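Local coordinates for protein MIP07328p (Drosophila melanogaster, PDB 6FKK) that probably acts as a repulsive axon guidance cue, its sema-domain beta-propeller, followed by a PSI domain, binding semaphorin receptors, at residues 77-88 with 98-106; 407-415 with 445-455. One frame throughout, in Å; residues are numbered along the deposited sequence.

Contact 1 (77-88 with 98-106); sequences KHEWDCHNYLRV and LLCGTNSYK
T102, just past the end of strand 98-101, sets its whole side chain against Y85. CB passes 3.9 Å from Y85 O. OG1 sits between the backbone N and the carbonyl carbon (chi1 70°), where it accepts a fairly straight bond from Y85 N (3.0 Å); it also gives a weak one to H83 O and lies at the edge of the Y85 ring, near its plane. CG2, anti to the carbonyl carbon, lies against Y85 too, near its carbonyl O and 3.9 Å from Y85 CB. The backbone N of T102 completes the exchange by bonding to Y85 O. Strands 86-91 and 97-101 form a hairpin at one side of a four-stranded antiparallel sheet, a blade of the sema-domain propeller. A classic beta bulge interrupts the pairing of the two strands: R87 N and V88 N both donate to C100 O, and C100 N returns a bond to V88 O. Beyond the strands, N103, S104 and Y105 all take left-handed backbone angles, and S104 N reaches H83 O. The Y105 ring receives K77 CG over one face, 4.0 Å from its centroid, in a CH-pi contact. D81 comes to its edge instead, CB lying 3.5 Å from Y105 CE1.

Contact 2 (407-415 with 445-455); sequences YSGTDDGKV and PLGTPIRELVI
I450 and T410 supply the one direct hydrogen bond across this contact, I450 N to T410 O at 3.1 Å, with 148° at the hydrogen. A weaker polar touch lies next to it, where the CA-H of P449 faces D411 O. Within the 410-414 turn, T410 OG1 accepts a good bond from K414 N and weak ones from D412 N and G413 N. One charge pair edges the same turn: K414 NZ meets D412 OD2 at 3.4 Å, while Q442 and T11 also bond to the lysine. The apolar contacts begin at I450 and continue toward Y407 and I455. I450 has CG1 anti to its carbonyl carbon (chi1 -64°), which brings CD1 against the G413-K414 backbone and to 3.8 Å from V415 CG2. L453 CD1 rests by the backbone of S408 and G409, 3.8 Å from G409 N. Farthest along, the I455 side chain crosses Y407 at about a right angle, its CD1 3.6 Å from Y407 CD1. Strands 407-410 and 452-455, their axes 7.7 Å apart at closest, belong to different four-stranded sheets, so side chains fill the gap between two propeller blades, with A390 of strand 386-396 and V464 of strand 461-465 beside L453.

In the fold
Contact 1 works within a blade and contact 2 between blades. The first is buried although its centre is about 22 Å from that of the chain; the second, about 14 Å from it, is only partly buried, with its 445-447 turn exposed. Backbone bonds dominate 77-88 with 98-106, as expected of neighbouring strands in one sheet, whereas 407-415 with 445-455 has one backbone bond and otherwise packs apolar side chains and turn against turn. The two share no strand and come no nearer than about 8 Å between atoms. The blade of strands 29-33 to 56-61 touches both: H83 and N84 bond to D44, and E452 bonds to I30. Strand 452-456 also belongs to the sheet that N-terminal strand 18-21 completes, closing the propeller ring.

Contact 1 (77-88 with 98-106)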
loop_
_atom_site.group_PDB
_atom_site.type_symbol
_atom_site.label_atom_id
_atom_site.label_comp_id
_atom_site.label_asym_id
_atom_site.label_seq_id
_atom_site.Cartn_x
_atom_site.Cartn_y
_atom_site.Cartn_z
ATOM N N LYS A 77 -6.337 -28.435 7.569
ATOM C CA LYS A 77 -6.490 -27.044 7.973
ATOM C C LYS A 77 -7.539 -26.943 9.073
ATOM O O LYS A 77 -8.428 -27.792 9.189
ATOM C CB LYS A 77 -6.881 -26.157 6.786
ATOM C CG LYS A 77 -5.782 -25.992 5.751
ATOM C CD LYS A 77 -4.573 -25.305 6.359
ATOM C CE LYS A 77 -3.468 -25.119 5.334
ATOM N NZ LYS A 77 -2.348 -24.299 5.876
ATOM N N HIS A 78 -7.427 -25.892 9.883
ATOM C CA HIS A 78 -8.316 -25.725 11.020
ATOM C C HIS A 78 -9.659 -25.148 10.578
ATOM O O HIS A 78 -9.871 -24.808 9.412
ATOM C CB HIS A 78 -7.670 -24.834 12.080
ATOM C CG HIS A 78 -6.502 -25.468 12.766
ATOM N ND1 HIS A 78 -5.264 -25.586 12.170
ATOM C CD2 HIS A 78 -6.384 -26.029 13.992
ATOM C CE1 HIS A 78 -4.433 -26.187 13.002
ATOM N NE2 HIS A 78 -5.086 -26.466 14.115
ATOM N N GLU A 79 -10.580 -25.048 11.540
ATOM C CA GLU A 79 -11.934 -24.595 11.233
ATOM C C GLU A 79 -11.924 -23.167 10.703
ATOM O O GLU A 79 -12.608 -22.850 9.724
ATOM C CB GLU A 79 -12.812 -24.711 12.480
ATOM C CG GLU A 79 -14.303 -24.434 12.274
ATOM C CD GLU A 79 -14.628 -22.955 12.174
ATOM O OE1 GLU A 79 -15.585 -22.605 11.453
ATOM O OE2 GLU A 79 -13.919 -22.146 12.807
ATOM N N TRP A 80 -11.154 -22.287 11.345
ATOM C CA TRP A 80 -11.157 -20.881 10.952
ATOM C C TRP A 80 -10.589 -20.696 9.552
ATOM O O TRP A 80 -10.913 -19.712 8.874
ATOM C CB TRP A 80 -10.387 -20.041 11.969
ATOM C CG TRP A 80 -8.971 -20.492 12.174
ATOM C CD1 TRP A 80 -8.545 -21.545 12.936
ATOM C CD2 TRP A 80 -7.793 -19.899 11.616
ATOM N NE1 TRP A 80 -7.176 -21.645 12.882
ATOM C CE2 TRP A 80 -6.690 -20.646 12.079
ATOM C CE3 TRP A 80 -7.563 -18.811 10.770
ATOM C CZ2 TRP A 80 -5.377 -20.338 11.722
ATOM C CZ3 TRP A 80 -6.258 -18.507 10.416
ATOM C CH2 TRP A 80 -5.183 -19.268 10.892
ATOM N N ASP A 81 -9.758 -21.633 9.100
ATOM C CA ASP A 81 -9.251 -21.582 7.736
ATOM C C ASP A 81 -10.277 -22.082 6.725
ATOM O O ASP A 81 -10.321 -21.583 5.595
ATOM C CB ASP A 81 -7.964 -22.398 7.624
ATOM C CG ASP A 81 -6.733 -21.606 8.018
ATOM O OD1 ASP A 81 -6.721 -20.371 7.821
ATOM O OD2 ASP A 81 -5.770 -22.226 8.516
ATOM N N CYS A 82 -11.112 -23.048 7.113
ATOM C CA CYS A 82 -12.079 -23.659 6.199
ATOM C C CYS A 82 -13.353 -22.814 6.150
ATOM O O CYS A 82 -14.432 -23.209 6.595
ATOM C CB CYS A 82 -12.365 -25.097 6.606
ATOM S SG CYS A 82 -10.919 -26.181 6.512
ATOM N N HIS A 83 -13.199 -21.616 5.588
ATOM C CA HIS A 83 -14.305 -20.714 5.307
ATOM C C HIS A 83 -14.056 -20.070 3.949
ATOM O O HIS A 83 -13.077 -20.377 3.263
ATOM C CB HIS A 83 -14.463 -19.656 6.407
ATOM C CG HIS A 83 -15.239 -20.132 7.596
ATOM N ND1 HIS A 83 -16.606 -20.000 7.693
ATOM C CD2 HIS A 83 -14.837 -20.736 8.740
ATOM C CE1 HIS A 83 -17.015 -20.502 8.844
ATOM N NE2 HIS A 83 -15.961 -20.955 9.498
ATOM N N ASN A 84 -14.949 -19.168 3.559
ATOM C CA ASN A 84 -14.857 -18.480 2.272
ATOM C C ASN A 84 -14.605 -16.998 2.545
ATOM O O ASN A 84 -15.539 -16.205 2.673
ATOM C CB ASN A 84 -16.118 -18.690 1.442
ATOM C CG ASN A 84 -16.000 -18.101 0.051
ATOM O OD1 ASN A 84 -14.900 -17.952 -0.482
ATOM N ND2 ASN A 84 -17.135 -17.757 -0.545
ATOM N N TYR A 85 -13.329 -16.631 2.629
ATOM C CA TYR A 85 -12.933 -15.242 2.821
ATOM C C TYR A 85 -12.871 -14.565 1.458
ATOM O O TYR A 85 -12.027 -14.910 0.624
ATOM C CB TYR A 85 -11.588 -15.157 3.540
ATOM C CG TYR A 85 -11.598 -15.745 4.933
ATOM C CD1 TYR A 85 -11.349 -17.096 5.141
ATOM C CD2 TYR A 85 -11.856 -14.949 6.041
ATOM C CE1 TYR A 85 -11.360 -17.638 6.412
ATOM C CE2 TYR A 85 -11.866 -15.481 7.317
ATOM C CZ TYR A 85 -11.620 -16.825 7.497
ATOM O OH TYR A 85 -11.633 -17.355 8.768
ATOM N N LEU A 86 -13.763 -13.607 1.226
ATOM C CA LEU A 86 -13.772 -12.889 -0.041
ATOM C C LEU A 86 -12.612 -11.903 -0.084
ATOM O O LEU A 86 -12.397 -11.140 0.864
ATOM C CB LEU A 86 -15.104 -12.162 -0.239
ATOM C CG LEU A 86 -16.281 -13.028 -0.698
ATOM C CD1 LEU A 86 -16.886 -13.818 0.454
ATOM C CD2 LEU A 86 -17.339 -12.175 -1.381
ATOM N N ARG A 87 -11.861 -11.925 -1.185
ATOM C CA ARG A 87 -10.620 -11.165 -1.267
ATOM C C ARG A 87 -10.416 -10.421 -2.580
ATOM O O ARG A 87 -9.428 -9.689 -2.694
ATOM C CB ARG A 87 -9.418 -12.096 -1.035
ATOM C CG ARG A 87 -9.233 -12.535 0.407
ATOM C CD ARG A 87 -8.780 -11.371 1.272
ATOM N NE ARG A 87 -8.543 -11.766 2.657
ATOM C CZ ARG A 87 -9.435 -11.637 3.632
ATOM N NH1 ARG A 87 -10.630 -11.122 3.379
ATOM N NH2 ARG A 87 -9.129 -12.021 4.865
ATOM N N VAL A 88 -11.292 -10.585 -3.570
ATOM C CA VAL A 88 -11.107 -9.964 -4.880
ATOM C C VAL A 88 -12.438 -9.386 -5.341
ATOM O O VAL A 88 -13.432 -10.114 -5.440
ATOM C CB VAL A 88 -10.573 -10.957 -5.929
ATOM C CG1 VAL A 88 -10.482 -10.289 -7.291
ATOM C CG2 VAL A 88 -9.217 -11.505 -5.513
ATOM N N LEU A 98 -17.259 -8.717 -10.291
ATOM C CA LEU A 98 -16.403 -9.884 -10.132
ATOM C C LEU A 98 -16.116 -10.099 -8.652
ATOM O O LEU A 98 -15.712 -9.166 -7.951
ATOM C CB LEU A 98 -15.098 -9.710 -10.911
ATOM C CG LEU A 98 -14.040 -10.805 -10.757
ATOM C CD1 LEU A 98 -14.601 -12.167 -11.138
ATOM C CD2 LEU A 98 -12.807 -10.477 -11.586
ATOM N N LEU A 99 -16.336 -11.323 -8.178
ATOM C CA LEU A 99 -16.089 -11.668 -6.783
ATOM C C LEU A 99 -15.352 -12.994 -6.709
ATOM O O LEU A 99 -15.781 -13.981 -7.314
ATOM C CB LEU A 99 -17.396 -11.753 -5.987
ATOM C CG LEU A 99 -17.851 -10.479 -5.276
ATOM C CD1 LEU A 99 -19.072 -10.769 -4.415
ATOM C CD2 LEU A 99 -16.721 -9.907 -4.436
ATOM N N CYS A 100 -14.251 -13.014 -5.960
ATOM C CA CYS A 100 -13.455 -14.215 -5.757
ATOM C C CYS A 100 -13.171 -14.380 -4.270
ATOM O O CYS A 100 -12.912 -13.399 -3.568
ATOM C CB CYS A 100 -12.135 -14.155 -6.543
ATOM S SG CYS A 100 -12.275 -13.709 -8.302
ATOM N N GLY A 101 -13.218 -15.626 -3.797
ATOM C CA GLY A 101 -12.983 -15.908 -2.396
ATOM C C GLY A 101 -12.144 -17.159 -2.224
ATOM O O GLY A 101 -11.991 -17.966 -3.144
ATOM N N THR A 102 -11.604 -17.309 -1.011
ATOM C CA THR A 102 -10.740 -18.450 -0.718
ATOM C C THR A 102 -11.506 -19.763 -0.817
ATOM O O THR A 102 -10.992 -20.750 -1.357
ATOM C CB THR A 102 -10.115 -18.300 0.669
ATOM O OG1 THR A 102 -11.125 -18.470 1.673
ATOM C CG2 THR A 102 -9.486 -16.924 0.822
ATOM N N ASN A 103 -12.735 -19.795 -0.293
ATOM C CA ASN A 103 -13.612 -20.964 -0.382
ATOM C C ASN A 103 -12.935 -22.211 0.189
ATOM O O ASN A 103 -12.816 -23.244 -0.474
ATOM C CB ASN A 103 -14.073 -21.191 -1.825
ATOM C CG ASN A 103 -15.075 -22.325 -1.952
ATOM O OD1 ASN A 103 -15.839 -22.601 -1.028
ATOM N ND2 ASN A 103 -15.063 -22.998 -3.097
ATOM N N SER A 104 -12.477 -22.098 1.435
ATOM C CA SER A 104 -11.888 -23.217 2.169
ATOM C C SER A 104 -10.751 -23.860 1.377
ATOM O O SER A 104 -10.741 -25.066 1.120
ATOM C CB SER A 104 -12.958 -24.248 2.531
ATOM O OG SER A 104 -14.034 -23.641 3.224
ATOM N N TYR A 105 -9.787 -23.027 0.979
ATOM C CA TYR A 105 -8.634 -23.459 0.189
ATOM C C TYR A 105 -9.062 -24.119 -1.121
ATOM O O TYR A 105 -8.411 -25.047 -1.608
ATOM C CB TYR A 105 -7.723 -24.389 0.997
ATOM C CG TYR A 105 -6.962 -23.679 2.097
ATOM C CD1 TYR A 105 -7.607 -23.244 3.247
ATOM C CD2 TYR A 105 -5.596 -23.444 1.984
ATOM C CE1 TYR A 105 -6.916 -22.593 4.253
ATOM C CE2 TYR A 105 -4.895 -22.796 2.986
ATOM C CZ TYR A 105 -5.560 -22.372 4.118
ATOM O OH TYR A 105 -4.869 -21.726 5.118
ATOM N N LYS A 106 -10.165 -23.643 -1.693
ATOM C CA LYS A 106 -10.626 -24.058 -3.018
ATOM C C LYS A 106 -11.107 -22.809 -3.742
ATOM O O LYS A 106 -12.306 -22.633 -3.987
ATOM C CB LYS A 106 -11.730 -25.111 -2.908
ATOM C CG LYS A 106 -12.129 -25.767 -4.224
ATOM C CD LYS A 106 -13.281 -26.742 -4.018
ATOM C CE LYS A 106 -13.643 -27.466 -5.307
ATOM N NZ LYS A 106 -14.128 -26.537 -6.364
#

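Contact 2 (407-415 with 445-455)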
loop_
_atom_site.group_PDB
_atom_site.type_symbol
_atom_site.label_atom_id
_atom_site.label_comp_id
_atom_site.label_asym_id
_atom_site.label_seq_id
_atom_site.Cartn_x
_atom_site.Cartn_y
_atom_site.Cartn_z
ATOM N N TYR A 407 -0.907 9.796 7.174
ATOM C CA TYR A 407 -1.456 9.009 8.267
ATOM C C TYR A 407 -0.806 7.633 8.277
ATOM O O TYR A 407 -0.648 7.004 7.225
ATOM C CB TYR A 407 -2.975 8.869 8.136
ATOM C CG TYR A 407 -3.728 10.182 8.191
ATOM C CD1 TYR A 407 -3.763 11.032 7.094
ATOM C CD2 TYR A 407 -4.410 10.566 9.337
ATOM C CE1 TYR A 407 -4.450 12.229 7.141
ATOM C CE2 TYR A 407 -5.102 11.762 9.390
ATOM C CZ TYR A 407 -5.116 12.590 8.290
ATOM O OH TYR A 407 -5.803 13.782 8.337
ATOM N N SER A 408 -0.432 7.167 9.464
ATOM C CA SER A 408 0.222 5.876 9.603
ATOM C C SER A 408 -0.302 5.170 10.844
ATOM O O SER A 408 -0.463 5.792 11.898
ATOM C CB SER A 408 1.746 6.031 9.683
ATOM O OG SER A 408 2.388 4.770 9.681
ATOM N N GLY A 409 -0.569 3.874 10.711
ATOM C CA GLY A 409 -1.043 3.082 11.829
ATOM C C GLY A 409 -0.009 2.099 12.340
ATOM O O GLY A 409 0.969 1.804 11.646
ATOM N N THR A 410 -0.215 1.579 13.546
ATOM C CA THR A 410 0.724 0.667 14.182
ATOM C C THR A 410 0.039 -0.654 14.511
ATOM O O THR A 410 -1.189 -0.772 14.487
ATOM C CB THR A 410 1.310 1.279 15.463
ATOM O OG1 THR A 410 0.298 1.328 16.479
ATOM C CG2 THR A 410 1.815 2.686 15.200
ATOM N N ASP A 411 0.861 -1.660 14.821
ATOM C CA ASP A 411 0.345 -2.899 15.392
ATOM C C ASP A 411 -0.140 -2.709 16.822
ATOM O O ASP A 411 -0.785 -3.610 17.371
ATOM C CB ASP A 411 1.415 -3.996 15.337
ATOM C CG ASP A 411 2.707 -3.597 16.033
ATOM O OD1 ASP A 411 2.762 -2.503 16.633
ATOM O OD2 ASP A 411 3.677 -4.382 15.977
ATOM N N ASP A 412 0.165 -1.561 17.428
ATOM C CA ASP A 412 -0.318 -1.222 18.759
ATOM C C ASP A 412 -1.758 -0.722 18.725
ATOM O O ASP A 412 -2.486 -0.866 19.712
ATOM C CB ASP A 412 0.608 -0.166 19.374
ATOM C CG ASP A 412 0.443 -0.028 20.874
ATOM O OD1 ASP A 412 -0.436 -0.693 21.454
ATOM O OD2 ASP A 412 1.207 0.751 21.481
ATOM N N GLY A 413 -2.189 -0.158 17.601
ATOM C CA GLY A 413 -3.487 0.472 17.499
ATOM C C GLY A 413 -3.458 1.986 17.482
ATOM O O GLY A 413 -4.523 2.608 17.583
ATOM N N LYS A 414 -2.284 2.595 17.362
ATOM C CA LYS A 414 -2.154 4.042 17.347
ATOM C C LYS A 414 -2.144 4.563 15.916
ATOM O O LYS A 414 -1.854 3.837 14.962
ATOM C CB LYS A 414 -0.877 4.482 18.066
ATOM C CG LYS A 414 -0.689 3.894 19.456
ATOM C CD LYS A 414 0.423 4.616 20.208
ATOM C CE LYS A 414 0.806 3.877 21.480
ATOM N NZ LYS A 414 -0.375 3.583 22.337
ATOM N N VAL A 415 -2.461 5.847 15.778
ATOM C CA VAL A 415 -2.450 6.534 14.493
ATOM C C VAL A 415 -1.613 7.795 14.637
ATOM O O VAL A 415 -1.782 8.549 15.602
ATOM C CB VAL A 415 -3.874 6.876 14.015
ATOM C CG1 VAL A 415 -3.821 7.750 12.770
ATOM C CG2 VAL A 415 -4.663 5.602 13.748
ATOM N N PRO A 445 -8.315 -0.718 20.602
ATOM C CA PRO A 445 -7.833 -1.284 21.868
ATOM C C PRO A 445 -6.338 -1.567 21.803
ATOM O O PRO A 445 -5.803 -1.941 20.758
ATOM C CB PRO A 445 -8.651 -2.570 22.011
ATOM C CG PRO A 445 -9.928 -2.258 21.319
ATOM C CD PRO A 445 -9.568 -1.361 20.160
ATOM N N LEU A 446 -5.670 -1.393 22.948
ATOM C CA LEU A 446 -4.209 -1.361 22.996
ATOM C C LEU A 446 -3.553 -2.581 22.358
ATOM O O LEU A 446 -2.379 -2.512 21.976
ATOM C CB LEU A 446 -3.742 -1.225 24.448
ATOM C CG LEU A 446 -2.270 -0.865 24.670
ATOM C CD1 LEU A 446 -1.983 0.562 24.227
ATOM C CD2 LEU A 446 -1.875 -1.072 26.122
ATOM N N GLY A 447 -4.269 -3.691 22.223
ATOM C CA GLY A 447 -3.673 -4.873 21.634
ATOM C C GLY A 447 -3.863 -4.991 20.135
ATOM O O GLY A 447 -2.959 -5.435 19.420
ATOM N N THR A 448 -5.032 -4.580 19.647
ATOM C CA THR A 448 -5.410 -4.861 18.270
ATOM C C THR A 448 -4.533 -4.083 17.289
ATOM O O THR A 448 -4.274 -2.891 17.491
ATOM C CB THR A 448 -6.881 -4.514 18.039
ATOM O OG1 THR A 448 -7.148 -3.202 18.547
ATOM C CG2 THR A 448 -7.785 -5.518 18.746
ATOM N N PRO A 449 -4.058 -4.728 16.227
ATOM C CA PRO A 449 -3.258 -4.036 15.213
ATOM C C PRO A 449 -4.119 -3.435 14.109
ATOM O O PRO A 449 -5.257 -3.843 13.868
ATOM C CB PRO A 449 -2.363 -5.154 14.647
ATOM C CG PRO A 449 -2.647 -6.387 15.492
ATOM C CD PRO A 449 -4.015 -6.185 16.045
ATOM N N ILE A 450 -3.538 -2.452 13.425
ATOM C CA ILE A 450 -4.214 -1.711 12.367
ATOM C C ILE A 450 -3.802 -2.300 11.023
ATOM O O ILE A 450 -2.618 -2.278 10.662
ATOM C CB ILE A 450 -3.887 -0.211 12.440
ATOM C CG1 ILE A 450 -4.428 0.384 13.742
ATOM C CG2 ILE A 450 -4.450 0.525 11.233
ATOM C CD1 ILE A 450 -4.152 1.858 13.899
ATOM N N ARG A 451 -4.778 -2.818 10.277
ATOM C CA ARG A 451 -4.514 -3.470 9.000
ATOM C C ARG A 451 -4.514 -2.486 7.833
ATOM O O ARG A 451 -3.620 -2.533 6.981
ATOM C CB ARG A 451 -5.545 -4.579 8.761
ATOM C CG ARG A 451 -5.483 -5.714 9.773
ATOM C CD ARG A 451 -4.242 -6.568 9.571
ATOM N NE ARG A 451 -4.208 -7.712 10.480
ATOM C CZ ARG A 451 -3.445 -7.783 11.566
ATOM N NH1 ARG A 451 -2.642 -6.777 11.881
ATOM N NH2 ARG A 451 -3.478 -8.863 12.335
ATOM N N GLU A 452 -5.502 -1.595 7.773
ATOM C CA GLU A 452 -5.623 -0.652 6.671
ATOM C C GLU A 452 -6.150 0.680 7.187
ATOM O O GLU A 452 -6.674 0.778 8.299
ATOM C CB GLU A 452 -6.546 -1.189 5.568
ATOM C CG GLU A 452 -5.917 -2.254 4.683
ATOM C CD GLU A 452 -6.952 -3.044 3.907
ATOM O OE1 GLU A 452 -8.030 -3.322 4.471
ATOM O OE2 GLU A 452 -6.689 -3.386 2.734
ATOM N N LEU A 453 -6.004 1.711 6.354
ATOM C CA LEU A 453 -6.522 3.044 6.639
ATOM C C LEU A 453 -7.205 3.583 5.392
ATOM O O LEU A 453 -6.626 3.551 4.301
ATOM C CB LEU A 453 -5.410 4.000 7.080
ATOM C CG LEU A 453 -4.741 3.730 8.428
ATOM C CD1 LEU A 453 -3.702 4.799 8.731
ATOM C CD2 LEU A 453 -5.780 3.658 9.534
ATOM N N VAL A 454 -8.431 4.073 5.555
ATOM C CA VAL A 454 -9.221 4.632 4.465
ATOM C C VAL A 454 -9.584 6.063 4.829
ATOM O O VAL A 454 -10.009 6.332 5.959
ATOM C CB VAL A 454 -10.487 3.799 4.192
ATOM C CG1 VAL A 454 -11.206 4.315 2.954
ATOM C CG2 VAL A 454 -10.128 2.332 4.038
ATOM N N ILE A 455 -9.425 6.973 3.873
ATOM C CA ILE A 455 -9.622 8.397 4.100
ATOM C C ILE A 455 -10.817 8.866 3.284
ATOM O O ILE A 455 -10.863 8.667 2.063
ATOM C CB ILE A 455 -8.366 9.204 3.737
ATOM C CG1 ILE A 455 -7.292 9.031 4.814
ATOM C CG2 ILE A 455 -8.714 10.669 3.539
ATOM C CD1 ILE A 455 -6.067 9.888 4.583
#